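Local coordinates for protein type-2Ba cytolytic delta-endotoxin (Bacillus thuringiensis serovar israelensis, PDB 2RCI) that probably kills the larvae of dipteran insects by making pores in the epithelial cell membrane of the midgut, at residues K82-S87 / V182-L187; V76-I81 / S101-I106; L40-E45 / P155-I160. All coordinates share one frame; numbering follows the deposited sequence.

Contact 1: K82-S87 / V182-L187; sequences KEIIRS and VKMKAL
Met184 extends from strand 177-192 and ends between Ile84 and Ile85 of helix 74-89, and the apolar packing across this contact rests on these three side chains. Ile84 and Met184 lie alongside each other, running opposite ways, with Ile84 CG2 3.8 Å from Met184 SD. Ile85 crosses the same chain at about a right angle, with its CG1 3.9 Å from Met184 CE. An extended chain, CG anti to the backbone N (chi1 -171°) and straight beyond it, gives the methionine its reach across the 9.7 Å that separates the CA atoms of Ile84 and Met184. This is a helix laid on one face of the central sheet, in the helix-sheet-helix sandwich of the Cyt toxins. Val67 and Ile63 of adjoining strands also touch Ile84, and Phe158 touches Met184.

Within the helix, Arg86 and Glu83 form a salt bridge. Arg86 grips Glu83 side-on: NE meets Glu83 OE1 at 3.0 Å, tilted from the guanidinium plane, and NH2 meets Glu83 OE2 at 3.1 Å, in that plane, both oxygens being used on their syn sides. Arg86 also makes a cation-pi contact with Trp99 of helix 96-110.

Contact 2: V76-I81 / S101-I106; sequences VMISQI and SVVSAI
Ile106 of helix 96-110 fits against Ile78 and Ile81 of helix 74-89, one side chain meeting two that are three residues apart. Its two branches divide the work. CG2 lies 3.9 Å from Ile78 CG2 and also packs on Ile81 CG2, while CD1 extends along the other branch to within 3.8 Å of Ile81 CG2. The side chains of Ile78 and Ile106 overlap while running opposite ways, whereas Ile81 crosses Ile106 at a slant. In Ile106 the longer branch stands beside the backbone N (chi1 -58°) and the short one is anti to it, which lets both methyls face the neighbouring helix. This is the tight part of the contact, buried and wholly aliphatic.

Packing slackens toward Val103, one turn earlier on the second helix: its CG1 comes no nearer than 4.3 Å to Ile78 CG2, and the residue is partly exposed. Ser79 and Ser104, both exposed, point away from the opposite helix on this outer side, and Ser79 OG bonds back to the carbonyl of Ser75 within its own helix.

The axes of the two segments run 9.9 Å apart at closest approach, with their directions 134° apart, an oblique packing closer to antiparallel than to parallel. Phe110 of helix 96-110 continues the interface beside Ile78 and Ile81. The sheet packs against the pair: Met77 and Gln80 touch Ile68 of strand 66-69, and Ser101 and Ala105 of helix 96-110 reach Tyr15 and Ile13 of strand 11-15.

Contact 3: L40-E45 / P155-I160; sequences LNFNFE and PIAFEI
Asn41 and Glu159 meet at about a right angle, the amide and carboxylate planes turned 64° against each other. Asn41 ND2 donates to Glu159 OE2 over 3.0 Å in a nearly straight bond. The acceptor lies in the amide plane, but the N-H comes down on the carboxylate from above its plane, 57° out of it. The other end of the amide is held too: Asn41 OD1 accepts a hydrogen bond from a water at 3.0 Å, which also donates to Phe158 O, and it accepts a weak bond from Phe42 N. With both ends engaged, the flip of the amide is fixed. Glu159 OE2 also has a second partner, Lys185 on the adjacent strand, in a long, weak ion pair.

Next along the loop, Phe42 has CG anti to its backbone N (chi1 179°), which carries the ring along the strand toward Pro155. The two side chains cross at a slant, Phe42 CE1 resting 3.8 Å from Pro155 CB. Ala157 CB packs near the base of the Phe42 side chain, at a spacing too doubtful to quote. Ile156 and Phe158 turn away, to the other side of the strand. Asn43 then N-caps helix 44-53 through Lys46 N. The loop leading into this helix packs on the central sheet, on the face away from helices 74-89 and 96-110, consistent with the alpha/beta Cyt fold and its two helical layers.

From the N terminus, the chain passes through 40-45 into helix 44-53, then through three strands to helices 74-89 and 96-110. Contact 2 closes the short loop between those helices. Contact 3 closes at strand 150-162, and its long loop contains all of contact 2. Contact 1 starts on helix 74-89 and closes last, at strand 177-192, crossing both others. Contacts 1 and 2 share helix 74-89 and meet where Ile85 CD1 lies 3.5 Å from Ile106 CD1. Contacts 1 and 3 use neighbouring antiparallel strands, joined by Ala157 N and Lys185 O at 2.8 Å. Together they tie both helical layers to the intervening sheet.

Contact 1: K82-S87 / V182-L187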
ATOM      1  N   LYS A  82       9.854  -2.870   1.779  1.00 15.61           N
ATOM      2  CA  LYS A  82      10.325  -2.556   0.421  1.00 16.46           C
ATOM      3  C   LYS A  82      10.681  -3.839  -0.341  1.00 15.79           C
ATOM      4  O   LYS A  82      10.331  -4.006  -1.506  1.00 15.53           O
ATOM      5  CB  LYS A  82      11.554  -1.641   0.461  1.00 16.00           C
ATOM      6  CG  LYS A  82      12.067  -1.201  -0.931  1.00 17.11           C
ATOM      7  CD  LYS A  82      13.463  -0.608  -0.861  1.00 17.67           C
ATOM      8  CE  LYS A  82      13.860   0.003  -2.255  1.00 22.19           C
ATOM      9  NZ  LYS A  82      15.271   0.498  -2.255  1.00 23.37           N
ATOM     10  N   GLU A  83      11.369  -4.753   0.326  1.00 15.26           N
ATOM     11  CA  GLU A  83      11.756  -5.999  -0.324  1.00 16.95           C
ATOM     12  C   GLU A  83      10.529  -6.860  -0.630  1.00 16.67           C
ATOM     13  O   GLU A  83      10.475  -7.516  -1.671  1.00 17.04           O
ATOM     14  CB  GLU A  83      12.792  -6.773   0.503  1.00 17.35           C
ATOM     15  CG  GLU A  83      14.184  -6.071   0.533  1.00 21.45           C
ATOM     16  CD  GLU A  83      14.665  -5.585  -0.852  1.00 27.36           C
ATOM     17  OE1 GLU A  83      14.736  -6.408  -1.787  1.00 30.13           O
ATOM     18  OE2 GLU A  83      14.946  -4.381  -1.014  1.00 27.78           O
ATOM     19  N   ILE A  84       9.542  -6.822   0.259  1.00 16.17           N
ATOM     20  CA  ILE A  84       8.311  -7.592   0.009  1.00 16.76           C
ATOM     21  C   ILE A  84       7.593  -7.019  -1.232  1.00 16.67           C
ATOM     22  O   ILE A  84       7.167  -7.776  -2.117  1.00 17.53           O
ATOM     23  CB  ILE A  84       7.376  -7.604   1.219  1.00 16.25           C
ATOM     24  CG1 ILE A  84       8.013  -8.397   2.356  1.00 17.03           C
ATOM     25  CG2 ILE A  84       6.016  -8.266   0.866  1.00 17.50           C
ATOM     26  CD1 ILE A  84       7.303  -8.210   3.708  1.00 16.32           C
ATOM     27  N   ILE A  85       7.505  -5.692  -1.299  1.00 16.30           N
ATOM     28  CA  ILE A  85       6.910  -5.022  -2.460  1.00 15.91           C
ATOM     29  C   ILE A  85       7.655  -5.372  -3.753  1.00 17.22           C
ATOM     30  O   ILE A  85       7.025  -5.662  -4.778  1.00 16.61           O
ATOM     31  CB  ILE A  85       6.760  -3.504  -2.238  1.00 15.69           C
ATOM     32  CG1 ILE A  85       5.732  -3.253  -1.098  1.00 13.88           C
ATOM     33  CG2 ILE A  85       6.348  -2.799  -3.565  1.00 14.61           C
ATOM     34  CD1 ILE A  85       5.656  -1.832  -0.631  1.00 17.65           C
ATOM     35  N   ARG A  86       8.993  -5.351  -3.716  1.00 17.62           N
ATOM     36  CA  ARG A  86       9.796  -5.842  -4.849  1.00 19.39           C
ATOM     37  C   ARG A  86       9.306  -7.234  -5.342  1.00 19.76           C
ATOM     38  O   ARG A  86       9.078  -7.441  -6.548  1.00 19.00           O
ATOM     39  CB  ARG A  86      11.286  -5.881  -4.496  1.00 19.11           C
ATOM     40  CG  ARG A  86      12.221  -6.083  -5.738  1.00 20.79           C
ATOM     41  CD  ARG A  86      13.684  -6.075  -5.342  1.00 22.48           C
ATOM     42  NE  ARG A  86      14.044  -5.034  -4.377  1.00 27.82           N
ATOM     43  CZ  ARG A  86      14.492  -3.821  -4.695  1.00 30.62           C
ATOM     44  NH1 ARG A  86      14.631  -3.463  -5.972  1.00 30.40           N
ATOM     45  NH2 ARG A  86      14.789  -2.958  -3.731  1.00 31.90           N
ATOM     46  N   SER A  87       9.087  -8.151  -4.401  1.00 19.87           N
ATOM     47  CA  SER A  87       8.595  -9.494  -4.733  1.00 21.23           C
ATOM     48  C   SER A  87       7.181  -9.471  -5.315  1.00 20.48           C
ATOM     49  O   SER A  87       6.916 -10.109  -6.346  1.00 20.46           O
ATOM     50  CB  SER A  87       8.692 -10.425  -3.518  1.00 21.22           C
ATOM     51  OG  SER A  87       8.252 -11.738  -3.867  1.00 27.46           O
ATOM     52  N   VAL A 182       2.110  -6.480  11.783  1.00 18.92           N
ATOM     53  CA  VAL A 182       1.688  -5.915  10.507  1.00 18.73           C
ATOM     54  C   VAL A 182       1.207  -7.019   9.564  1.00 18.61           C
ATOM     55  O   VAL A 182       1.979  -7.956   9.258  1.00 18.59           O
ATOM     56  CB  VAL A 182       2.875  -5.144   9.834  1.00 19.39           C
ATOM     57  CG1 VAL A 182       2.452  -4.631   8.427  1.00 19.84           C
ATOM     58  CG2 VAL A 182       3.329  -4.011  10.730  1.00 18.24           C
ATOM     59  N   LYS A 183      -0.060  -6.932   9.153  1.00 19.71           N
ATOM     60  CA  LYS A 183      -0.650  -7.843   8.161  1.00 21.05           C
ATOM     61  C   LYS A 183      -0.731  -7.064   6.851  1.00 20.11           C
ATOM     62  O   LYS A 183      -1.107  -5.907   6.834  1.00 20.46           O
ATOM     63  CB  LYS A 183      -2.062  -8.326   8.546  1.00 20.86           C
ATOM     64  CG  LYS A 183      -2.476  -9.487   7.648  1.00 25.06           C
ATOM     65  CD  LYS A 183      -3.858 -10.101   7.912  1.00 24.36           C
ATOM     66  CE  LYS A 183      -4.009 -11.317   6.978  1.00 29.93           C
ATOM     67  NZ  LYS A 183      -5.028 -12.314   7.407  1.00 30.61           N
ATOM     68  N   MET A 184      -0.319  -7.708   5.770  1.00 19.68           N
ATOM     69  CA  MET A 184      -0.285  -7.079   4.470  1.00 20.51           C
ATOM     70  C   MET A 184      -1.171  -7.837   3.508  1.00 19.27           C
ATOM     71  O   MET A 184      -1.088  -9.058   3.419  1.00 18.77           O
ATOM     72  CB  MET A 184       1.145  -7.138   3.955  1.00 21.02           C
ATOM     73  CG  MET A 184       1.399  -6.348   2.707  1.00 23.57           C
ATOM     74  SD  MET A 184       3.179  -6.315   2.499  1.00 23.71           S
ATOM     75  CE  MET A 184       3.308  -5.465   0.929  1.00 24.30           C
ATOM     76  N   LYS A 185      -1.975  -7.099   2.752  1.00 18.60           N
ATOM     77  CA  LYS A 185      -2.769  -7.645   1.664  1.00 18.78           C
ATOM     78  C   LYS A 185      -2.461  -6.796   0.442  1.00 18.81           C
ATOM     79  O   LYS A 185      -2.642  -5.576   0.455  1.00 19.09           O
ATOM     80  CB  LYS A 185      -4.260  -7.553   1.981  1.00 18.91           C
ATOM     81  CG  LYS A 185      -4.715  -8.428   3.140  1.00 21.14           C
ATOM     82  CD  LYS A 185      -6.116  -8.040   3.594  1.00 24.39           C
ATOM     83  CE  LYS A 185      -6.687  -9.089   4.534  1.00 28.98           C
ATOM     84  NZ  LYS A 185      -8.008  -8.609   5.022  1.00 33.08           N
ATOM     85  N   ALA A 186      -1.990  -7.440  -0.613  1.00 19.06           N
ATOM     86  CA  ALA A 186      -1.595  -6.697  -1.806  1.00 18.46           C
ATOM     87  C   ALA A 186      -1.722  -7.592  -3.043  1.00 18.74           C
ATOM     88  O   ALA A 186      -1.650  -8.832  -2.956  1.00 18.11           O
ATOM     89  CB  ALA A 186      -0.154  -6.194  -1.648  1.00 18.03           C
ATOM     90  N   LEU A 187      -1.924  -6.961  -4.192  1.00 17.69           N
ATOM     91  CA  LEU A 187      -1.807  -7.672  -5.456  1.00 17.68           C
ATOM     92  C   LEU A 187      -1.253  -6.718  -6.503  1.00 17.68           C
ATOM     93  O   LEU A 187      -1.456  -5.499  -6.398  1.00 18.50           O
ATOM     94  CB  LEU A 187      -3.172  -8.231  -5.900  1.00 17.71           C
ATOM     95  CG  LEU A 187      -4.291  -7.293  -6.432  1.00 18.43           C
ATOM     96  CD1 LEU A 187      -3.991  -6.694  -7.797  1.00 25.71           C
ATOM     97  CD2 LEU A 187      -5.595  -8.086  -6.557  1.00 19.72           C
TER

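Contact 2: V76-I81 / S101-I106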
ATOM      1  N   VAL A  76      14.159  -0.551   9.822  1.00 14.25           N
ATOM      2  CA  VAL A  76      14.406  -1.954   9.431  1.00 14.75           C
ATOM      3  C   VAL A  76      13.110  -2.572   8.889  1.00 14.60           C
ATOM      4  O   VAL A  76      13.113  -3.306   7.893  1.00 13.72           O
ATOM      5  CB  VAL A  76      15.008  -2.733  10.620  1.00 14.59           C
ATOM      6  CG1 VAL A  76      15.165  -4.215  10.311  1.00 16.48           C
ATOM      7  CG2 VAL A  76      16.377  -2.090  10.986  1.00 14.54           C
ATOM      8  N   MET A  77      11.998  -2.238   9.538  1.00 15.05           N
ATOM      9  CA  MET A  77      10.682  -2.674   9.068  1.00 15.39           C
ATOM     10  C   MET A  77      10.374  -2.157   7.662  1.00 15.27           C
ATOM     11  O   MET A  77       9.905  -2.910   6.799  1.00 15.03           O
ATOM     12  CB  MET A  77       9.580  -2.223  10.026  1.00 15.99           C
ATOM     13  CG  MET A  77       8.205  -2.658   9.562  1.00 17.44           C
ATOM     14  SD  MET A  77       6.974  -2.513  10.863  1.00 17.99           S
ATOM     15  CE  MET A  77       7.134  -0.801  11.382  1.00 20.64           C
ATOM     16  N   ILE A  78      10.650  -0.874   7.446  1.00 15.18           N
ATOM     17  CA  ILE A  78      10.441  -0.219   6.141  1.00 15.33           C
ATOM     18  C   ILE A  78      11.264  -0.916   5.056  1.00 14.73           C
ATOM     19  O   ILE A  78      10.749  -1.156   3.953  1.00 13.96           O
ATOM     20  CB  ILE A  78      10.762   1.306   6.234  1.00 14.92           C
ATOM     21  CG1 ILE A  78       9.669   2.027   7.051  1.00 15.87           C
ATOM     22  CG2 ILE A  78      10.899   1.935   4.821  1.00 13.13           C
ATOM     23  CD1 ILE A  78      10.071   3.459   7.502  1.00 16.20           C
ATOM     24  N   SER A  79      12.535  -1.202   5.358  1.00 15.42           N
ATOM     25  CA  SER A  79      13.428  -1.927   4.421  1.00 15.37           C
ATOM     26  C   SER A  79      12.884  -3.318   4.067  1.00 16.13           C
ATOM     27  O   SER A  79      12.907  -3.719   2.891  1.00 14.38           O
ATOM     28  CB  SER A  79      14.832  -2.061   4.990  1.00 16.60           C
ATOM     29  OG  SER A  79      15.397  -0.778   5.208  1.00 13.93           O
ATOM     30  N   GLN A  80      12.436  -4.048   5.095  1.00 15.74           N
ATOM     31  CA  GLN A  80      11.794  -5.343   4.886  1.00 16.61           C
ATOM     32  C   GLN A  80      10.577  -5.241   3.977  1.00 15.91           C
ATOM     33  O   GLN A  80      10.439  -6.038   3.044  1.00 14.99           O
ATOM     34  CB  GLN A  80      11.437  -6.028   6.219  1.00 16.71           C
ATOM     35  CG  GLN A  80      12.680  -6.608   6.897  1.00 20.02           C
ATOM     36  CD  GLN A  80      12.388  -7.385   8.192  1.00 20.03           C
ATOM     37  OE1 GLN A  80      13.262  -7.503   9.056  1.00 27.55           O
ATOM     38  NE2 GLN A  80      11.187  -7.915   8.319  1.00 22.88           N
ATOM     39  N   ILE A  81       9.729  -4.246   4.213  1.00 15.15           N
ATOM     40  CA  ILE A  81       8.487  -4.114   3.406  1.00 15.55           C
ATOM     41  C   ILE A  81       8.816  -3.695   1.964  1.00 15.98           C
ATOM     42  O   ILE A  81       8.179  -4.161   1.033  1.00 15.69           O
ATOM     43  CB  ILE A  81       7.478  -3.196   4.111  1.00 15.65           C
ATOM     44  CG1 ILE A  81       6.932  -3.952   5.337  1.00 15.85           C
ATOM     45  CG2 ILE A  81       6.357  -2.734   3.167  1.00 15.79           C
ATOM     46  CD1 ILE A  81       6.174  -3.106   6.333  1.00 13.84           C
ATOM     47  N   SER A 101       9.522   6.828  -4.605  1.00 16.65           N
ATOM     48  CA  SER A 101       8.073   6.941  -4.413  1.00 17.62           C
ATOM     49  C   SER A 101       7.559   5.844  -3.504  1.00 17.01           C
ATOM     50  O   SER A 101       6.785   6.103  -2.556  1.00 17.90           O
ATOM     51  CB  SER A 101       7.331   6.901  -5.763  1.00 18.09           C
ATOM     52  OG  SER A 101       7.505   8.132  -6.439  1.00 23.55           O
ATOM     53  N   VAL A 102       8.008   4.622  -3.759  1.00 16.17           N
ATOM     54  CA  VAL A 102       7.568   3.480  -2.940  1.00 15.41           C
ATOM     55  C   VAL A 102       8.024   3.654  -1.484  1.00 15.06           C
ATOM     56  O   VAL A 102       7.221   3.541  -0.548  1.00 15.40           O
ATOM     57  CB  VAL A 102       8.075   2.121  -3.498  1.00 15.19           C
ATOM     58  CG1 VAL A 102       7.673   0.997  -2.548  1.00 15.63           C
ATOM     59  CG2 VAL A 102       7.570   1.850  -4.922  1.00 13.66           C
ATOM     60  N   VAL A 103       9.309   3.945  -1.291  1.00 13.87           N
ATOM     61  CA  VAL A 103       9.872   4.014   0.069  1.00 15.04           C
ATOM     62  C   VAL A 103       9.281   5.175   0.864  1.00 14.99           C
ATOM     63  O   VAL A 103       9.025   5.035   2.067  1.00 15.24           O
ATOM     64  CB  VAL A 103      11.423   4.009   0.052  1.00 15.13           C
ATOM     65  CG1 VAL A 103      12.013   4.341   1.456  1.00 15.93           C
ATOM     66  CG2 VAL A 103      11.920   2.592  -0.423  1.00 14.89           C
ATOM     67  N   SER A 104       9.050   6.319   0.200  1.00 15.06           N
ATOM     68  CA  SER A 104       8.377   7.449   0.852  0.50 15.80           C
ATOM     69  C   SER A 104       6.981   7.036   1.329  1.00 15.58           C
ATOM     70  O   SER A 104       6.549   7.376   2.452  1.00 15.21           O
ATOM     71  CB  SER A 104       8.265   8.646  -0.105  0.50 15.76           C
ATOM     72  OG  SER A 104       7.531   9.695   0.498  0.50 16.94           O
ATOM     73  N   ALA A 105       6.257   6.343   0.464  1.00 15.53           N
ATOM     74  CA  ALA A 105       4.902   5.847   0.816  1.00 15.93           C
ATOM     75  C   ALA A 105       4.939   4.852   1.982  1.00 16.79           C
ATOM     76  O   ALA A 105       4.107   4.962   2.890  1.00 17.25           O
ATOM     77  CB  ALA A 105       4.191   5.255  -0.394  1.00 16.15           C
ATOM     78  N   ILE A 106       5.886   3.904   1.976  1.00 15.71           N
ATOM     79  CA  ILE A 106       6.039   2.974   3.120  1.00 16.22           C
ATOM     80  C   ILE A 106       6.406   3.748   4.407  1.00 15.84           C
ATOM     81  O   ILE A 106       5.860   3.479   5.478  1.00 16.40           O
ATOM     82  CB  ILE A 106       7.052   1.848   2.863  1.00 15.31           C
ATOM     83  CG1 ILE A 106       6.693   0.994   1.635  1.00 14.59           C
ATOM     84  CG2 ILE A 106       7.235   0.936   4.157  1.00 16.21           C
ATOM     85  CD1 ILE A 106       7.937   0.136   1.196  1.00 17.71           C
TER

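Contact 3: L40-E45 / P155-I160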
ATOM      1  N   LEU A  40     -13.908  -0.209   6.465  1.00 28.33           N
ATOM      2  CA  LEU A  40     -12.998   0.444   5.515  1.00 27.90           C
ATOM      3  C   LEU A  40     -11.710  -0.331   5.349  1.00 27.56           C
ATOM      4  O   LEU A  40     -10.704   0.215   4.889  1.00 27.39           O
ATOM      5  CB  LEU A  40     -12.704   1.889   5.922  1.00 27.82           C
ATOM      6  CG  LEU A  40     -13.959   2.751   6.058  1.00 28.00           C
ATOM      7  CD1 LEU A  40     -13.580   4.107   6.599  1.00 30.28           C
ATOM      8  CD2 LEU A  40     -14.639   2.866   4.693  1.00 28.54           C
ATOM      9  N   ASN A  41     -11.733  -1.607   5.727  1.00 27.42           N
ATOM     10  CA  ASN A  41     -10.611  -2.479   5.435  1.00 26.94           C
ATOM     11  C   ASN A  41     -10.610  -2.801   3.930  1.00 26.40           C
ATOM     12  O   ASN A  41     -11.594  -2.558   3.225  1.00 24.85           O
ATOM     13  CB  ASN A  41     -10.671  -3.761   6.277  1.00 27.64           C
ATOM     14  CG  ASN A  41      -9.295  -4.456   6.451  1.00 28.63           C
ATOM     15  OD1 ASN A  41      -8.244  -3.947   6.045  1.00 29.49           O
ATOM     16  ND2 ASN A  41      -9.319  -5.639   7.066  1.00 30.28           N
ATOM     17  N   PHE A  42      -9.480  -3.330   3.465  1.00 25.08           N
ATOM     18  CA  PHE A  42      -9.308  -3.814   2.100  1.00 24.25           C
ATOM     19  C   PHE A  42      -9.658  -5.292   2.094  1.00 23.76           C
ATOM     20  O   PHE A  42      -9.196  -6.060   2.959  1.00 24.64           O
ATOM     21  CB  PHE A  42      -7.847  -3.583   1.717  1.00 23.29           C
ATOM     22  CG  PHE A  42      -7.471  -4.037   0.327  1.00 21.48           C
ATOM     23  CD1 PHE A  42      -7.758  -3.262  -0.783  1.00 21.39           C
ATOM     24  CD2 PHE A  42      -6.779  -5.230   0.154  1.00 24.24           C
ATOM     25  CE1 PHE A  42      -7.364  -3.686  -2.083  1.00 19.56           C
ATOM     26  CE2 PHE A  42      -6.406  -5.656  -1.115  1.00 21.78           C
ATOM     27  CZ  PHE A  42      -6.694  -4.872  -2.225  1.00 20.95           C
ATOM     28  N   ASN A  43     -10.519  -5.686   1.164  1.00 23.40           N
ATOM     29  CA  ASN A  43     -10.932  -7.068   1.037  1.00 22.61           C
ATOM     30  C   ASN A  43     -10.150  -7.741  -0.098  1.00 21.71           C
ATOM     31  O   ASN A  43     -10.357  -7.440  -1.287  1.00 21.55           O
ATOM     32  CB  ASN A  43     -12.464  -7.142   0.834  1.00 23.22           C
ATOM     33  CG  ASN A  43     -13.006  -8.565   0.925  1.00 25.87           C
ATOM     34  OD1 ASN A  43     -12.627  -9.435   0.168  1.00 25.85           O
ATOM     35  ND2 ASN A  43     -13.932  -8.783   1.846  1.00 30.17           N
ATOM     36  N   PHE A  44      -9.235  -8.622   0.279  1.00 21.45           N
ATOM     37  CA  PHE A  44      -8.364  -9.345  -0.676  1.00 20.90           C
ATOM     38  C   PHE A  44      -9.158 -10.159  -1.696  1.00 20.62           C
ATOM     39  O   PHE A  44      -8.865 -10.150  -2.916  1.00 19.14           O
ATOM     40  CB  PHE A  44      -7.420 -10.256   0.119  1.00 21.40           C
ATOM     41  CG  PHE A  44      -6.352 -10.923  -0.713  1.00 20.73           C
ATOM     42  CD1 PHE A  44      -5.394 -10.165  -1.381  1.00 21.40           C
ATOM     43  CD2 PHE A  44      -6.283 -12.317  -0.776  1.00 21.47           C
ATOM     44  CE1 PHE A  44      -4.405 -10.781  -2.126  1.00 20.73           C
ATOM     45  CE2 PHE A  44      -5.316 -12.952  -1.509  1.00 22.68           C
ATOM     46  CZ  PHE A  44      -4.354 -12.181  -2.188  1.00 21.94           C
ATOM     47  N   GLU A  45     -10.161 -10.883  -1.194  1.00 20.08           N
ATOM     48  CA  GLU A  45     -10.975 -11.738  -2.041  1.00 20.97           C
ATOM     49  C   GLU A  45     -11.666 -10.873  -3.091  1.00 19.99           C
ATOM     50  O   GLU A  45     -11.681 -11.212  -4.263  1.00 20.34           O
ATOM     51  CB  GLU A  45     -12.013 -12.478  -1.200  1.00 20.35           C
ATOM     52  CG  GLU A  45     -13.031 -13.259  -2.032  1.00 21.67           C
ATOM     53  CD  GLU A  45     -14.231 -13.773  -1.219  1.00 22.73           C
ATOM     54  OE1 GLU A  45     -14.305 -13.528  -0.003  1.00 25.26           O
ATOM     55  OE2 GLU A  45     -15.120 -14.421  -1.822  1.00 26.89           O
ATOM     56  N   PRO A 155      -2.550  -2.153  -5.422  1.00 16.20           N
ATOM     57  CA  PRO A 155      -3.229  -1.789  -4.176  1.00 16.49           C
ATOM     58  C   PRO A 155      -2.539  -2.500  -3.029  1.00 17.32           C
ATOM     59  O   PRO A 155      -2.247  -3.697  -3.137  1.00 16.96           O
ATOM     60  CB  PRO A 155      -4.643  -2.374  -4.355  1.00 16.80           C
ATOM     61  CG  PRO A 155      -4.764  -2.637  -5.819  1.00 17.43           C
ATOM     62  CD  PRO A 155      -3.403  -3.038  -6.246  1.00 15.69           C
ATOM     63  N   ILE A 156      -2.261  -1.759  -1.964  1.00 17.47           N
ATOM     64  CA  ILE A 156      -1.651  -2.346  -0.760  1.00 18.65           C
ATOM     65  C   ILE A 156      -2.443  -1.912   0.460  1.00 19.00           C
ATOM     66  O   ILE A 156      -2.654  -0.716   0.644  1.00 20.15           O
ATOM     67  CB  ILE A 156      -0.209  -1.885  -0.546  1.00 17.67           C
ATOM     68  CG1 ILE A 156       0.673  -2.167  -1.759  1.00 19.54           C
ATOM     69  CG2 ILE A 156       0.372  -2.530   0.754  1.00 19.38           C
ATOM     70  CD1 ILE A 156       2.043  -1.553  -1.672  1.00 19.52           C
ATOM     71  N   ALA A 157      -2.877  -2.864   1.297  1.00 18.42           N
ATOM     72  CA  ALA A 157      -3.465  -2.517   2.608  1.00 18.53           C
ATOM     73  C   ALA A 157      -2.668  -3.114   3.765  1.00 18.55           C
ATOM     74  O   ALA A 157      -2.277  -4.289   3.717  1.00 18.22           O
ATOM     75  CB  ALA A 157      -4.924  -2.964   2.700  1.00 19.35           C
ATOM     76  N   PHE A 158      -2.425  -2.317   4.807  1.00 18.62           N
ATOM     77  CA  PHE A 158      -1.810  -2.870   6.006  1.00 18.63           C
ATOM     78  C   PHE A 158      -2.795  -2.829   7.180  1.00 18.50           C
ATOM     79  O   PHE A 158      -3.568  -1.890   7.302  1.00 19.80           O
ATOM     80  CB  PHE A 158      -0.583  -2.050   6.417  1.00 18.92           C
ATOM     81  CG  PHE A 158       0.493  -2.002   5.375  1.00 18.68           C
ATOM     82  CD1 PHE A 158       1.356  -3.076   5.225  1.00 20.27           C
ATOM     83  CD2 PHE A 158       0.627  -0.889   4.548  1.00 19.42           C
ATOM     84  CE1 PHE A 158       2.397  -3.039   4.274  1.00 19.90           C
ATOM     85  CE2 PHE A 158       1.656  -0.833   3.599  1.00 18.96           C
ATOM     86  CZ  PHE A 158       2.515  -1.929   3.438  1.00 16.75           C
ATOM     87  N   GLU A 159      -2.752  -3.856   8.019  1.00 19.49           N
ATOM     88  CA  GLU A 159      -3.419  -3.831   9.327  1.00 20.70           C
ATOM     89  C   GLU A 159      -2.282  -3.787  10.322  1.00 19.77           C
ATOM     90  O   GLU A 159      -1.501  -4.746  10.423  1.00 20.28           O
ATOM     91  CB  GLU A 159      -4.224  -5.120   9.555  1.00 21.41           C
ATOM     92  CG  GLU A 159      -5.098  -5.511   8.404  1.00 23.66           C
ATOM     93  CD  GLU A 159      -6.073  -6.653   8.757  1.00 24.86           C
ATOM     94  OE1 GLU A 159      -6.100  -7.100   9.936  1.00 29.63           O
ATOM     95  OE2 GLU A 159      -6.814  -7.065   7.854  1.00 26.22           O
ATOM     96  N   ILE A 160      -2.177  -2.668  11.033  1.00 19.59           N
ATOM     97  CA  ILE A 160      -1.026  -2.408  11.889  1.00 19.06           C
ATOM     98  C   ILE A 160      -1.476  -2.292  13.340  1.00 19.34           C
ATOM     99  O   ILE A 160      -2.376  -1.505  13.662  1.00 18.46           O
ATOM    100  CB  ILE A 160      -0.260  -1.142  11.463  1.00 19.93           C
ATOM    101  CG1 ILE A 160       0.245  -1.288  10.015  1.00 19.30           C
ATOM    102  CG2 ILE A 160       0.922  -0.888  12.435  1.00 20.10           C
ATOM    103  CD1 ILE A 160       0.519   0.037   9.301  1.00 19.66           C
TER
HETATM  104  O   HOH W   1      -5.983  -2.070   5.556  1.00 39.35           O